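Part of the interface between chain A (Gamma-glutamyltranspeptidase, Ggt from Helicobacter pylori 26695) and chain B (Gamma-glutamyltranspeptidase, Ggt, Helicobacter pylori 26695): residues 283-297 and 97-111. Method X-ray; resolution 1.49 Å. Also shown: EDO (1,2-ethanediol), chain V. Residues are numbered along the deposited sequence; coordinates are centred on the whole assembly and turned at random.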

ATOM      1  N   SER A 283      -6.074  -6.893  -4.845  1.00 10.69           N
ATOM      2  CA  SER A 283      -5.066  -6.011  -5.422  1.00  9.48           C
ATOM      3  C   SER A 283      -4.750  -6.410  -6.865  1.00 10.71           C
ATOM      4  O   SER A 283      -4.798  -7.587  -7.216  1.00 11.53           O
ATOM      5  N   SER A 284      -4.432  -5.407  -7.679  1.00 10.58           N
ATOM      6  CA  SER A 284      -3.876  -5.589  -9.013  1.00 10.44           C
ATOM      7  C   SER A 284      -2.347  -5.580  -8.951  1.00 12.04           C
ATOM      8  O   SER A 284      -1.680  -5.913  -9.933  1.00 12.34           O
ATOM      9  N   GLY A 285      -1.793  -5.206  -7.799  1.00 10.90           N
ATOM     10  CA  GLY A 285      -0.371  -4.892  -7.712  1.00 11.06           C
ATOM     11  C   GLY A 285       0.569  -6.034  -8.053  1.00 11.06           C
ATOM     12  O   GLY A 285       1.456  -5.892  -8.892  1.00 10.34           O
ATOM     13  N   GLY A 286       0.361  -7.172  -7.408  1.00 10.20           N
ATOM     14  CA  GLY A 286       1.214  -8.336  -7.639  1.00 10.50           C
ATOM     15  C   GLY A 286       1.154  -8.825  -9.079  1.00 12.36           C
ATOM     16  O   GLY A 286       2.180  -9.192  -9.677  1.00 10.67           O
ATOM     17  N   THR A 287      -0.047  -8.822  -9.648  1.00  9.89           N
ATOM     18  CA  THR A 287      -0.229  -9.314 -11.004  1.00 10.54           C
ATOM     19  C   THR A 287       0.549  -8.461 -11.988  1.00  9.90           C
ATOM     20  O   THR A 287       1.306  -8.983 -12.807  1.00 10.34           O
ATOM     21  N   HIS A 288       0.355  -7.146 -11.930  1.00  9.99           N
ATOM     22  CA  HIS A 288       1.045  -6.268 -12.868  1.00  9.64           C
ATOM     23  C   HIS A 288       2.554  -6.150 -12.601  1.00 10.65           C
ATOM     24  O   HIS A 288       3.331  -5.973 -13.539  1.00 11.49           O
ATOM     25  N   LEU A 289       2.960  -6.263 -11.340  1.00  9.86           N
ATOM     26  CA  LEU A 289       4.377  -6.301 -10.979  1.00 10.06           C
ATOM     27  C   LEU A 289       5.042  -7.456 -11.710  1.00 10.01           C
ATOM     28  O   LEU A 289       6.054  -7.283 -12.375  1.00 11.16           O
ATOM     29  N   ILE A 290       4.421  -8.629 -11.635  1.00  9.75           N
ATOM     30  CA  ILE A 290       4.986  -9.838 -12.238  1.00 11.23           C
ATOM     31  C   ILE A 290       4.923  -9.761 -13.770  1.00 10.02           C
ATOM     32  O   ILE A 290       5.866 -10.154 -14.456  1.00 11.10           O
ATOM     33  N   GLN A 291       3.805  -9.254 -14.289  1.00 10.57           N
ATOM     34  CA  GLN A 291       3.638  -9.006 -15.723  1.00 10.64           C
ATOM     35  C   GLN A 291       4.762  -8.124 -16.290  1.00 10.87           C
ATOM     36  O   GLN A 291       5.365  -8.458 -17.313  1.00 10.79           O
ATOM     37  N   ILE A 292       5.040  -7.005 -15.626  1.00  9.26           N
ATOM     38  CA  ILE A 292       6.012  -6.023 -16.133  1.00 10.26           C
ATOM     39  C   ILE A 292       7.437  -6.606 -16.058  1.00 10.58           C
ATOM     40  O   ILE A 292       8.218  -6.513 -17.010  1.00 10.89           O
ATOM     41  N   LEU A 293       7.766  -7.225 -14.937  1.00 12.12           N
ATOM     42  CA  LEU A 293       9.015  -7.983 -14.819  1.00 11.70           C
ATOM     43  C   LEU A 293       9.157  -9.052 -15.910  1.00 11.61           C
ATOM     44  O   LEU A 293      10.243  -9.224 -16.474  1.00 12.12           O
ATOM     45  N   ASN A 294       8.079  -9.782 -16.192  1.00 10.95           N
ATOM     46  CA  ASN A 294       8.105 -10.789 -17.250  1.00 12.04           C
ATOM     47  C   ASN A 294       8.498 -10.179 -18.579  1.00 11.68           C
ATOM     48  O   ASN A 294       9.258 -10.791 -19.320  1.00 14.26           O
ATOM     49  N   VAL A 295       7.935  -9.012 -18.909  1.00 12.15           N
ATOM     50  CA  VAL A 295       8.273  -8.348 -20.173  1.00 11.78           C
ATOM     51  C   VAL A 295       9.767  -7.997 -20.168  1.00 11.38           C
ATOM     52  O   VAL A 295      10.496  -8.307 -21.117  1.00 13.43           O
ATOM     53  N   MET A 296      10.207  -7.366 -19.083  1.00 13.66           N
ATOM     54  CA  MET A 296      11.590  -6.912 -18.918  1.00 12.73           C
ATOM     55  C   MET A 296      12.605  -8.066 -18.987  1.00 14.66           C
ATOM     56  O   MET A 296      13.743  -7.881 -19.450  1.00 14.37           O
ATOM     57  N   GLU A 297      12.191  -9.245 -18.527  1.00 12.88           N
ATOM     58  CA  GLU A 297      13.068 -10.427 -18.478  1.00 11.29           C
ATOM     59  C   GLU A 297      13.607 -10.809 -19.862  1.00 13.04           C
ATOM     60  O   GLU A 297      14.664 -11.462 -19.970  1.00 16.47           O
TER
ATOM     61  N   ILE B  97       2.525   2.685  -6.924  1.00 10.49           N
ATOM     62  CA  ILE B  97       3.079   1.596  -6.115  1.00 10.41           C
ATOM     63  C   ILE B  97       3.744   0.545  -6.992  1.00 10.07           C
ATOM     64  O   ILE B  97       4.879   0.129  -6.723  1.00 10.74           O
ATOM     65  N   ILE B  98       3.031   0.119  -8.036  1.00 11.73           N
ATOM     66  CA  ILE B  98       3.460  -1.018  -8.839  1.00 10.24           C
ATOM     67  C   ILE B  98       4.809  -0.713  -9.457  1.00  8.94           C
ATOM     68  O   ILE B  98       5.737  -1.541  -9.415  1.00 10.58           O
ATOM     69  N   THR B  99       4.940   0.495  -9.999  1.00  9.57           N
ATOM     70  CA  THR B  99       6.171   0.853 -10.690  1.00  9.32           C
ATOM     71  C   THR B  99       7.322   1.134  -9.701  1.00  8.57           C
ATOM     72  O   THR B  99       8.478   0.784  -9.966  1.00  9.83           O
ATOM     73  N   THR B 100       7.006   1.716  -8.542  1.00  9.04           N
ATOM     74  CA  THR B 100       8.015   1.936  -7.507  1.00  9.96           C
ATOM     75  C   THR B 100       8.619   0.606  -7.045  1.00  8.86           C
ATOM     76  O   THR B 100       9.844   0.453  -7.007  1.00 10.57           O
ATOM     77  N   VAL B 101       7.756  -0.364  -6.741  1.00  8.79           N
ATOM     78  CA  VAL B 101       8.238  -1.645  -6.220  1.00  8.98           C
ATOM     79  C   VAL B 101       9.062  -2.400  -7.292  1.00  9.25           C
ATOM     80  O   VAL B 101      10.117  -2.955  -6.996  1.00 10.81           O
ATOM     81  N   LEU B 102       8.571  -2.393  -8.534  1.00  9.98           N
ATOM     82  CA  LEU B 102       9.283  -2.971  -9.682  1.00 12.59           C
ATOM     83  C   LEU B 102      10.715  -2.445  -9.783  1.00 10.26           C
ATOM     84  O   LEU B 102      11.661  -3.202  -9.983  1.00 10.47           O
ATOM     85  N   GLN B 103      10.863  -1.134  -9.641  1.00  9.53           N
ATOM     86  CA  GLN B 103      12.150  -0.493  -9.824  1.00 10.99           C
ATOM     87  C   GLN B 103      13.133  -0.888  -8.725  1.00  9.47           C
ATOM     88  O   GLN B 103      14.298  -1.177  -9.011  1.00 10.89           O
ATOM     89  N   VAL B 104      12.664  -0.944  -7.482  1.00 10.78           N
ATOM     90  CA  VAL B 104      13.533  -1.338  -6.369  1.00 10.20           C
ATOM     91  C   VAL B 104      14.041  -2.762  -6.585  1.00  9.87           C
ATOM     92  O   VAL B 104      15.242  -3.040  -6.462  1.00 11.38           O
ATOM     93  N   ILE B 105      13.126  -3.660  -6.941  1.00 10.48           N
ATOM     94  CA  ILE B 105      13.495  -5.045  -7.197  1.00 11.63           C
ATOM     95  C   ILE B 105      14.502  -5.180  -8.351  1.00  9.91           C
ATOM     96  O   ILE B 105      15.503  -5.894  -8.232  1.00 10.67           O
ATOM     97  N   SER B 106      14.225  -4.507  -9.461  1.00 10.74           N
ATOM     98  CA  SER B 106      15.110  -4.511 -10.621  1.00 10.50           C
ATOM     99  C   SER B 106      16.468  -3.922 -10.271  1.00 10.42           C
ATOM    100  O   SER B 106      17.496  -4.428 -10.710  1.00 10.39           O
ATOM    101  N   ASN B 107      16.476  -2.835  -9.497  1.00 10.68           N
ATOM    102  CA  ASN B 107      17.743  -2.204  -9.127  1.00 10.61           C
ATOM    103  C   ASN B 107      18.668  -3.178  -8.394  1.00  9.11           C
ATOM    104  O   ASN B 107      19.879  -3.184  -8.612  1.00 11.56           O
ATOM    105  N   VAL B 108      18.107  -3.985  -7.501  1.00 11.55           N
ATOM    106  CA  VAL B 108      18.890  -5.041  -6.878  1.00 10.39           C
ATOM    107  C   VAL B 108      19.282  -6.157  -7.866  1.00 11.31           C
ATOM    108  O   VAL B 108      20.459  -6.493  -7.999  1.00 13.05           O
ATOM    109  N   ILE B 109      18.290  -6.768  -8.515  1.00 11.83           N
ATOM    110  CA  ILE B 109      18.534  -7.974  -9.327  1.00 12.52           C
ATOM    111  C   ILE B 109      19.267  -7.679 -10.637  1.00 12.59           C
ATOM    112  O   ILE B 109      20.219  -8.379 -11.002  1.00 15.04           O
ATOM    113  N   ASP B 110      18.830  -6.638 -11.342  1.00 11.21           N
ATOM    114  CA  ASP B 110      19.434  -6.289 -12.621  1.00 11.60           C
ATOM    115  C   ASP B 110      20.743  -5.531 -12.485  1.00 12.52           C
ATOM    116  O   ASP B 110      21.689  -5.802 -13.232  1.00 14.40           O
ATOM    117  N   TYR B 111      20.804  -4.599 -11.539  1.00 12.65           N
ATOM    118  CA  TYR B 111      21.920  -3.656 -11.481  1.00 12.78           C
ATOM    119  C   TYR B 111      22.858  -3.832 -10.280  1.00 12.17           C
ATOM    120  O   TYR B 111      23.863  -3.131 -10.179  1.00 13.48           O
TER

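What holds the two helices together? The chain A helix and the chain B helix cross at 48°, their axes 9.3 Å apart at closest approach, and no hydrogen bond links the two stretches. The contact is mainly apolar packing, which buries 517 Å² summed over both sides. The backbones come nearest where Gly285(A) meets Ile98(B), with CA atoms 5.6 Å apart; lacking a side chain, the glycine presents its CA to Ile98(B) CG1 at 3.9 Å.

How do the chain B side chains fit into chain A? Two act as knobs, and both leave the backbone sideways before their ends come nearer. Ile98(B), with chi1 m and chi2 t, sits among Gly285(A), His288(A), Leu289(A) and Ile292(A); its CG2 lies 3.8 Å from Leu289(A) N and 4.0 Å from Ile292(A) CD1. One turn on, Leu102(B), chi1 t and chi2 m, fills the hole formed by Leu289(A), Ile292(A), Leu293(A) and Met296(A). Its CD2 is only 3.0 Å from Leu293(A) CD2, a very tight approach for two methyl groups, and 3.6 Å from Met296(A) SD.

Which chain A side chains complete the apolar surface? Leu289(A), chi1 t and chi2 p, places its CD1 3.7 Å from Leu102(B) CA; the side chain also packs on Val101(B) and Ile105(B), its CD2 lying 4.2 Å from Val101(B) CG1 and 4.3 Å from Ile105(B) CD1. Ile292(A), chi1 m and chi2 t, points toward chain B and sets its CG2 4.0 Å from Leu102(B) CG. Leu293(A) has the same pair of rotamers but leaves its backbone sideways.

Where do polar groups enter? None bonds across the two stretches; several bond within their own. Ser283(A) OG, chi1 t, caps the chain A helix by accepting from Gly285(A) N at 3.0 Å. His288(A), chi1 m, points toward chain B, and Ile98(B) CD1 lies at its ring edge; its ND1 donates to Gln291(A) OE1 at 2.8 Å, within chain A. In chain B, Ser106(B) OG donates to Asp110(B) OD2 at 2.6 Å.

What does the bound ethanediol add? Probably a remnant of the crystallisation liquor, it bridges two chain B side chains: its O1 donates to Ser106(B) OG at 2.7 Å, and its O2 shares a hydrogen bond with Tyr111(B) OH at 2.8 Å. Met296(A), with chi1 m, chi2 t and chi3 p, brings its CE within 3.4 Å of EDO C1 and 3.8 Å of Ser106(B) OG, so the methionine's end touches both the diol and the serine it binds.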

ATOM      1  CB  SER A 283      -3.788  -5.995  -4.612  1.00 11.23           C
ATOM      2  OG  SER A 283      -2.982  -4.937  -5.068  1.00 12.03           O
ATOM      3  CB  SER A 284      -4.324  -4.431  -9.911  1.00 10.91           C
ATOM      4  OG  SER A 284      -3.742  -3.202  -9.488  1.00 11.47           O
ATOM      5  CB  THR A 287      -1.723  -9.350 -11.378  1.00 10.35           C
ATOM      6  OG1 THR A 287      -2.391 -10.313 -10.550  1.00 11.93           O
ATOM      7  CG2 THR A 287      -1.939  -9.690 -12.860  1.00 11.20           C
ATOM      8  CB  HIS A 288       0.377  -4.903 -12.964  1.00 10.70           C
ATOM      9  CG  HIS A 288      -1.047  -4.981 -13.408  1.00 10.83           C
ATOM     10  ND1 HIS A 288      -1.431  -5.656 -14.544  1.00 10.78           N
ATOM     11  CD2 HIS A 288      -2.182  -4.493 -12.857  1.00 12.37           C
ATOM     12  CE1 HIS A 288      -2.746  -5.584 -14.672  1.00 12.87           C
ATOM     13  NE2 HIS A 288      -3.225  -4.884 -13.659  1.00 11.93           N
ATOM     14  CB  LEU A 289       4.529  -6.494  -9.467  1.00 10.83           C
ATOM     15  CG  LEU A 289       5.916  -6.859  -8.952  1.00 14.22           C
ATOM     16  CD1 LEU A 289       6.916  -5.794  -9.356  1.00 15.37           C
ATOM     17  CD2 LEU A 289       5.856  -7.074  -7.433  1.00 15.50           C
ATOM     18  CB  ILE A 290       4.266 -11.100 -11.690  1.00 10.36           C
ATOM     19  CG1 ILE A 290       4.708 -11.334 -10.241  1.00 10.63           C
ATOM     20  CG2 ILE A 290       4.528 -12.343 -12.558  1.00 13.42           C
ATOM     21  CD1 ILE A 290       3.820 -12.258  -9.462  1.00 11.93           C
ATOM     22  CB  GLN A 291       2.267  -8.347 -15.978  1.00 10.70           C
ATOM     23  CG  GLN A 291       1.960  -8.009 -17.439  1.00 11.59           C
ATOM     24  CD  GLN A 291       0.599  -7.345 -17.614  1.00 11.66           C
ATOM     25  OE1 GLN A 291      -0.088  -7.021 -16.638  1.00 13.02           O
ATOM     26  NE2 GLN A 291       0.218  -7.114 -18.861  1.00 12.07           N
ATOM     27  CB  ILE A 292       5.897  -4.676 -15.384  1.00 11.39           C
ATOM     28  CG1 ILE A 292       4.550  -4.009 -15.684  1.00 10.29           C
ATOM     29  CG2 ILE A 292       7.008  -3.735 -15.794  1.00 11.31           C
ATOM     30  CD1 ILE A 292       4.136  -2.970 -14.649  1.00 13.94           C
ATOM     31  CB  LEU A 293       9.139  -8.621 -13.427  1.00 11.36           C
ATOM     32  CG  LEU A 293       9.488  -7.648 -12.286  1.00 10.64           C
ATOM     33  CD1 LEU A 293       9.426  -8.318 -10.920  1.00 13.23           C
ATOM     34  CD2 LEU A 293      10.867  -6.987 -12.479  1.00 13.19           C
ATOM     35  CB  ASN A 294       6.765 -11.512 -17.451  1.00 12.18           C
ATOM     36  CG  ASN A 294       6.424 -12.499 -16.348  1.00 12.68           C
ATOM     37  OD1 ASN A 294       7.286 -12.971 -15.608  1.00 13.53           O
ATOM     38  ND2 ASN A 294       5.139 -12.860 -16.276  1.00 11.93           N
ATOM     39  CB  VAL A 295       7.423  -7.066 -20.433  1.00 10.72           C
ATOM     40  CG1 VAL A 295       7.859  -6.368 -21.729  1.00 14.70           C
ATOM     41  CG2 VAL A 295       5.944  -7.396 -20.503  1.00 10.11           C
ATOM     42  CB  MET A 296      11.732  -6.199 -17.573  1.00 13.70           C
ATOM     43  CG  MET A 296      11.007  -4.855 -17.527  1.00 12.98           C
ATOM     44  SD  MET A 296      10.822  -4.156 -15.872  1.00 13.61           S
ATOM     45  CE  MET A 296      12.520  -4.200 -15.263  1.00 14.79           C
ATOM     46  CB  GLU A 297      12.332 -11.623 -17.858  1.00 12.54           C
ATOM     47  CG  GLU A 297      13.252 -12.708 -17.338  1.00 13.30           C
ATOM     48  CD  GLU A 297      12.500 -13.893 -16.715  1.00 14.50           C
ATOM     49  OE1 GLU A 297      11.406 -14.276 -17.200  1.00 17.68           O
ATOM     50  OE2 GLU A 297      13.030 -14.470 -15.750  1.00 16.27           O
TER
ATOM     51  CB  ILE B  97       2.015   0.918  -5.245  1.00  9.85           C
ATOM     52  CG1 ILE B  97       1.552   1.887  -4.158  1.00 10.17           C
ATOM     53  CG2 ILE B  97       2.583  -0.371  -4.613  1.00 10.15           C
ATOM     54  CD1 ILE B  97       0.407   1.372  -3.342  1.00  8.77           C
ATOM     55  CB  ILE B  98       2.446  -1.348  -9.947  1.00 10.44           C
ATOM     56  CG1 ILE B  98       1.097  -1.715  -9.324  1.00 13.28           C
ATOM     57  CG2 ILE B  98       2.969  -2.471 -10.828  1.00 16.27           C
ATOM     58  CD1 ILE B  98      -0.033  -1.735 -10.301  1.00 13.74           C
ATOM     59  CB  THR B  99       5.932   2.038 -11.651  1.00 11.24           C
ATOM     60  OG1 THR B  99       5.462   3.177 -10.921  1.00 11.53           O
ATOM     61  CG2 THR B  99       4.909   1.652 -12.748  1.00 11.65           C
ATOM     62  CB  THR B 100       7.421   2.698  -6.302  1.00 11.05           C
ATOM     63  OG1 THR B 100       7.275   4.085  -6.650  1.00 11.83           O
ATOM     64  CG2 THR B 100       8.304   2.585  -5.070  1.00 10.93           C
ATOM     65  CB  VAL B 101       7.070  -2.502  -5.657  1.00  9.13           C
ATOM     66  CG1 VAL B 101       7.534  -3.908  -5.321  1.00 12.30           C
ATOM     67  CG2 VAL B 101       6.464  -1.826  -4.406  1.00 10.69           C
ATOM     68  CB  LEU B 102       8.503  -2.633 -10.977  1.00 13.63           C
ATOM     69  CG  LEU B 102       8.984  -2.910 -12.403  1.00 19.26           C
ATOM     70  CD1 LEU B 102      10.082  -1.993 -12.856  1.00 21.91           C
ATOM     71  CD2 LEU B 102       9.379  -4.357 -12.538  1.00 25.18           C
ATOM     72  CB  GLN B 103      11.977   1.032  -9.960  1.00 11.49           C
ATOM     73  CG  GLN B 103      11.421   1.406 -11.330  1.00 12.81           C
ATOM     74  CD  GLN B 103      11.000   2.850 -11.455  1.00 10.58           C
ATOM     75  OE1 GLN B 103      11.795   3.706 -11.888  1.00 11.19           O
ATOM     76  NE2 GLN B 103       9.748   3.147 -11.070  1.00 11.85           N
ATOM     77  CB  VAL B 104      12.830  -1.202  -5.002  1.00 10.54           C
ATOM     78  CG1 VAL B 104      13.698  -1.775  -3.872  1.00 11.37           C
ATOM     79  CG2 VAL B 104      12.485   0.259  -4.727  1.00 12.66           C
ATOM     80  CB  ILE B 105      12.252  -5.924  -7.465  1.00 10.12           C
ATOM     81  CG1 ILE B 105      11.390  -6.003  -6.204  1.00 10.91           C
ATOM     82  CG2 ILE B 105      12.683  -7.323  -7.929  1.00 12.96           C
ATOM     83  CD1 ILE B 105      10.062  -6.697  -6.402  1.00 13.53           C
ATOM     84  CB  SER B 106      14.475  -3.715 -11.768  1.00 11.06           C
ATOM     85  OG  SER B 106      15.362  -3.539 -12.862  1.00 13.22           O
ATOM     86  CB  ASN B 107      17.506  -0.955  -8.287  1.00  8.81           C
ATOM     87  CG  ASN B 107      16.969   0.216  -9.103  1.00 10.32           C
ATOM     88  OD1 ASN B 107      17.070   0.233 -10.338  1.00 12.28           O
ATOM     89  ND2 ASN B 107      16.391   1.207  -8.410  1.00 11.36           N
ATOM     90  CB  VAL B 108      18.154  -5.664  -5.676  1.00  9.81           C
ATOM     91  CG1 VAL B 108      18.975  -6.841  -5.090  1.00 10.75           C
ATOM     92  CG2 VAL B 108      17.873  -4.601  -4.617  1.00 12.00           C
ATOM     93  CB  ILE B 109      17.225  -8.732  -9.623  1.00 12.92           C
ATOM     94  CG1 ILE B 109      16.683  -9.330  -8.316  1.00 12.07           C
ATOM     95  CG2 ILE B 109      17.451  -9.832 -10.646  1.00 13.62           C
ATOM     96  CD1 ILE B 109      15.283  -9.963  -8.412  1.00 11.46           C
ATOM     97  CB  ASP B 110      18.461  -5.487 -13.476  1.00 12.41           C
ATOM     98  CG  ASP B 110      17.294  -6.313 -13.929  1.00 11.37           C
ATOM     99  OD1 ASP B 110      17.546  -7.396 -14.487  1.00 13.42           O
ATOM    100  OD2 ASP B 110      16.142  -5.886 -13.720  1.00 13.32           O
ATOM    101  CB  TYR B 111      21.386  -2.228 -11.578  1.00 11.96           C
ATOM    102  CG  TYR B 111      20.468  -1.998 -12.768  1.00 10.65           C
ATOM    103  CD1 TYR B 111      20.805  -2.467 -14.035  1.00 13.40           C
ATOM    104  CD2 TYR B 111      19.259  -1.311 -12.625  1.00 12.91           C
ATOM    105  CE1 TYR B 111      19.971  -2.269 -15.114  1.00 13.83           C
ATOM    106  CE2 TYR B 111      18.414  -1.106 -13.707  1.00 13.14           C
ATOM    107  CZ  TYR B 111      18.781  -1.585 -14.956  1.00 12.76           C
ATOM    108  OH  TYR B 111      17.954  -1.399 -16.037  1.00 14.27           O
TER
HETATM  109  C1  EDO V 708      14.242  -1.219 -15.171  1.00 23.51           C
HETATM  110  O1  EDO V 708      14.707  -1.085 -13.819  1.00 17.29           O
HETATM  111  C2  EDO V 708      14.406   0.072 -15.966  1.00 20.79           C
HETATM  112  O2  EDO V 708      15.793   0.295 -16.202  1.00 19.12           O